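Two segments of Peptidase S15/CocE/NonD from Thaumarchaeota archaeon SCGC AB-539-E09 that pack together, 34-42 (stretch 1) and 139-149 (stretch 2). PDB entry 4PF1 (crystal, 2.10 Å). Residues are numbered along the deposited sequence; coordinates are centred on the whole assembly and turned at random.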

# COMPACT_ATOMS: atom_id res chain seq x y z
N ARG A 34 22.76 17.39 26.58
CA ARG A 34 23.56 17.33 25.36
C ARG A 34 24.78 18.24 25.49
O ARG A 34 24.64 19.47 25.54
CB ARG A 34 22.69 17.73 24.15
CG ARG A 34 23.36 17.54 22.79
CD ARG A 34 22.46 18.01 21.66
NE ARG A 34 21.33 17.11 21.45
CZ ARG A 34 21.33 16.08 20.60
NH1 ARG A 34 22.39 15.84 19.85
NH2 ARG A 34 20.26 15.31 20.49
N ARG A 35 25.98 17.63 25.58
CA ARG A 35 27.25 18.36 25.69
C ARG A 35 27.99 18.32 24.36
O ARG A 35 28.31 17.24 23.86
CB ARG A 35 28.12 17.78 26.81
CG ARG A 35 27.98 18.50 28.14
CD ARG A 35 29.01 18.03 29.15
NE ARG A 35 30.34 18.56 28.88
CZ ARG A 35 31.36 18.51 29.74
NH1 ARG A 35 31.19 17.96 30.94
NH2 ARG A 35 32.54 19.02 29.41
N GLU A 36 28.25 19.50 23.78
CA GLU A 36 28.96 19.63 22.50
C GLU A 36 30.37 20.14 22.77
O GLU A 36 30.53 21.25 23.29
CB GLU A 36 28.19 20.54 21.53
CG GLU A 36 26.81 20.00 21.18
CD GLU A 36 26.00 20.85 20.23
OE1 GLU A 36 25.85 22.07 20.49
OE2 GLU A 36 25.46 20.29 19.25
N GLU A 37 31.38 19.30 22.50
CA GLU A 37 32.76 19.65 22.81
C GLU A 37 33.69 19.53 21.61
O GLU A 37 33.60 18.57 20.85
CB GLU A 37 33.29 18.76 23.96
CG GLU A 37 32.53 18.91 25.27
CD GLU A 37 32.78 20.18 26.06
OE1 GLU A 37 33.84 20.81 25.86
OE2 GLU A 37 31.93 20.52 26.91
N MET A 38 34.60 20.50 21.46
CA MET A 38 35.64 20.47 20.43
C MET A 38 36.93 20.01 21.12
O MET A 38 37.67 20.83 21.67
CB MET A 38 35.79 21.85 19.75
CG MET A 38 34.63 22.22 18.83
SD MET A 38 34.55 21.21 17.32
CE MET A 38 35.80 22.03 16.31
N ILE A 39 37.12 18.68 21.18
CA ILE A 39 38.26 18.07 21.88
C ILE A 39 39.55 18.25 21.07
O ILE A 39 39.62 17.79 19.93
CB ILE A 39 38.01 16.57 22.24
CG1 ILE A 39 36.73 16.41 23.11
CG2 ILE A 39 39.23 15.97 22.94
CD1 ILE A 39 36.27 14.95 23.30
N PRO A 40 40.60 18.87 21.66
CA PRO A 40 41.86 19.02 20.93
C PRO A 40 42.67 17.73 20.93
O PRO A 40 42.87 17.12 21.99
CB PRO A 40 42.59 20.15 21.68
CG PRO A 40 41.70 20.53 22.84
CD PRO A 40 40.68 19.46 23.01
N MET A 41 43.16 17.32 19.75
CA MET A 41 44.01 16.14 19.61
C MET A 41 45.46 16.51 19.95
O MET A 41 45.73 17.69 20.23
CB MET A 41 43.89 15.55 18.18
CG MET A 41 42.46 15.14 17.79
SD MET A 41 41.79 13.79 18.79
CE MET A 41 40.65 14.64 19.78
N ARG A 42 46.38 15.53 19.95
CA ARG A 42 47.80 15.74 20.29
C ARG A 42 48.52 16.73 19.32
O ARG A 42 49.59 17.24 19.67
CB ARG A 42 48.57 14.40 20.35
CG ARG A 42 48.55 13.61 19.04
CD ARG A 42 49.08 12.21 19.23
NE ARG A 42 48.22 11.40 20.10
CZ ARG A 42 48.55 10.21 20.58
NH1 ARG A 42 47.71 9.55 21.36
NH2 ARG A 42 49.72 9.67 20.27
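Stretch 2 (139-149) DTIDWLVKNIP

A helix laid across the face of a strand is often fastened by charge at one end and by packing along its length, and stretch 2 of this peptidase illustrates the arrangement. The strongest link joins Asp139 to Arg42, just beyond the strand. Arg42 NH1 lies 2.9 Å from Asp139 OD1 in a salt bridge, and Arg42 NE donates to Asp139 OD2 at 3.0 Å, so the carboxylate meets the guanidinium near its plane, along an edge. The backbone joins in: Arg42 N donates to Asp139 OD2 at 3.1 Å, which ties the carboxylate to main chain and side chain of the same residue.

At the far end the polar contact is slighter. Arg35 NH1 reaches Asn147 O at 3.4 Å, a weak hydrogen bond, while Arg35 NH2 is held within its own strand by a salt bridge to Glu37 OE2 at 3.0 Å.

Between these ends, residues 139-147 are helical and residues 34-40 extended; their N-to-C directions differ by 122° and their axes approach to 8.8 Å. The register therefore runs in reverse, Met41 lying nearest Asp139, Ile39 nearest Thr140 and Arg35 nearest Ile148. Alternation along the strand turns Arg35, Glu37 and Ile39 toward the helix, whereas Met38 points away.

Trp143, with chi1 in the t rotamer, receives all three. Ile39 CG1 sits over the indole face, 4.1 Å from the centroid of the five-membered ring of Trp143, in a CH-pi contact, and Ile39 CD1 approaches Trp143 CE3 at 3.6 Å. Glu37 CG comes within 3.5 Å of Trp143 CH2, and Arg35 NH2 meets that same CH2 at 3.4 Å, at the ring edge. Flanking contacts complete the fit: Met41 CE lies 3.6 Å from Thr140 OG1, and Ile148 CD1 covers one face of the Arg35 guanidinium, 3.5 Å from Arg35 NH1.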

# COMPACT_ATOMS: atom_id res chain seq x y z
N ASP A 139 43.19 10.07 22.38
CA ASP A 139 43.06 11.45 22.88
C ASP A 139 41.60 11.78 23.23
O ASP A 139 41.36 12.55 24.17
CB ASP A 139 43.63 12.45 21.86
CG ASP A 139 45.08 12.21 21.48
OD1 ASP A 139 45.81 11.57 22.28
OD2 ASP A 139 45.49 12.64 20.38
N THR A 140 40.64 11.17 22.51
CA THR A 140 39.20 11.34 22.74
C THR A 140 38.79 10.63 24.05
O THR A 140 38.13 11.25 24.89
CB THR A 140 38.39 10.85 21.53
OG1 THR A 140 38.69 11.67 20.41
CG2 THR A 140 36.88 10.86 21.78
N ILE A 141 39.18 9.34 24.22
CA ILE A 141 38.83 8.55 25.41
C ILE A 141 39.44 9.19 26.67
O ILE A 141 38.76 9.27 27.70
CB ILE A 141 39.23 7.04 25.26
CG1 ILE A 141 38.43 6.36 24.12
CG2 ILE A 141 39.04 6.28 26.59
CD1 ILE A 141 38.90 4.93 23.75
N ASP A 142 40.70 9.67 26.58
CA ASP A 142 41.41 10.31 27.69
C ASP A 142 40.68 11.56 28.17
O ASP A 142 40.54 11.75 29.38
CB ASP A 142 42.85 10.66 27.29
CG ASP A 142 43.76 10.86 28.48
OD1 ASP A 142 44.06 9.85 29.17
OD2 ASP A 142 44.17 12.01 28.74
N TRP A 143 40.19 12.40 27.23
CA TRP A 143 39.43 13.60 27.57
C TRP A 143 38.08 13.23 28.20
O TRP A 143 37.70 13.82 29.21
CB TRP A 143 39.20 14.48 26.33
CG TRP A 143 38.63 15.83 26.64
CD1 TRP A 143 39.33 16.99 26.81
CD2 TRP A 143 37.25 16.16 26.86
NE1 TRP A 143 38.47 18.02 27.10
CE2 TRP A 143 37.19 17.54 27.16
CE3 TRP A 143 36.06 15.41 26.85
CZ2 TRP A 143 35.98 18.19 27.42
CZ3 TRP A 143 34.86 16.06 27.13
CH2 TRP A 143 34.83 17.43 27.41
N LEU A 144 37.36 12.26 27.60
CA LEU A 144 36.03 11.83 28.05
C LEU A 144 36.03 11.33 29.51
O LEU A 144 35.24 11.84 30.31
CB LEU A 144 35.45 10.74 27.13
CG LEU A 144 34.96 11.19 25.75
CD1 LEU A 144 34.76 10.00 24.83
CD2 LEU A 144 33.67 12.01 25.85
N VAL A 145 36.92 10.38 29.86
CA VAL A 145 36.98 9.81 31.22
C VAL A 145 37.47 10.85 32.27
O VAL A 145 37.18 10.69 33.46
CB VAL A 145 37.81 8.49 31.30
CG1 VAL A 145 37.16 7.39 30.48
CG2 VAL A 145 39.27 8.71 30.88
N LYS A 146 38.20 11.90 31.82
CA LYS A 146 38.72 12.95 32.71
C LYS A 146 37.73 14.11 32.88
O LYS A 146 37.78 14.79 33.91
CB LYS A 146 40.05 13.50 32.18
CG LYS A 146 41.27 12.67 32.53
CD LYS A 146 42.51 13.21 31.82
CE LYS A 146 43.80 12.62 32.36
NZ LYS A 146 44.08 11.28 31.80
N ASN A 147 36.87 14.37 31.88
CA ASN A 147 35.99 15.54 31.92
C ASN A 147 34.49 15.23 32.07
O ASN A 147 33.70 16.16 32.25
CB ASN A 147 36.21 16.42 30.69
CG ASN A 147 37.60 17.02 30.67
OD1 ASN A 147 37.85 18.08 31.24
ND2 ASN A 147 38.54 16.30 30.07
N ILE A 148 34.09 13.94 32.03
CA ILE A 148 32.69 13.57 32.25
C ILE A 148 32.60 12.90 33.63
O ILE A 148 33.03 11.76 33.79
CB ILE A 148 32.09 12.70 31.10
CG1 ILE A 148 32.29 13.35 29.69
CG2 ILE A 148 30.61 12.36 31.36
CD1 ILE A 148 31.74 14.84 29.49
N PRO A 149 32.10 13.64 34.66
CA PRO A 149 32.10 13.08 36.03
C PRO A 149 31.05 11.99 36.27
O PRO A 149 31.20 11.22 37.23
CB PRO A 149 31.81 14.30 36.90
CG PRO A 149 31.07 15.24 36.02
CD PRO A 149 31.61 15.03 34.64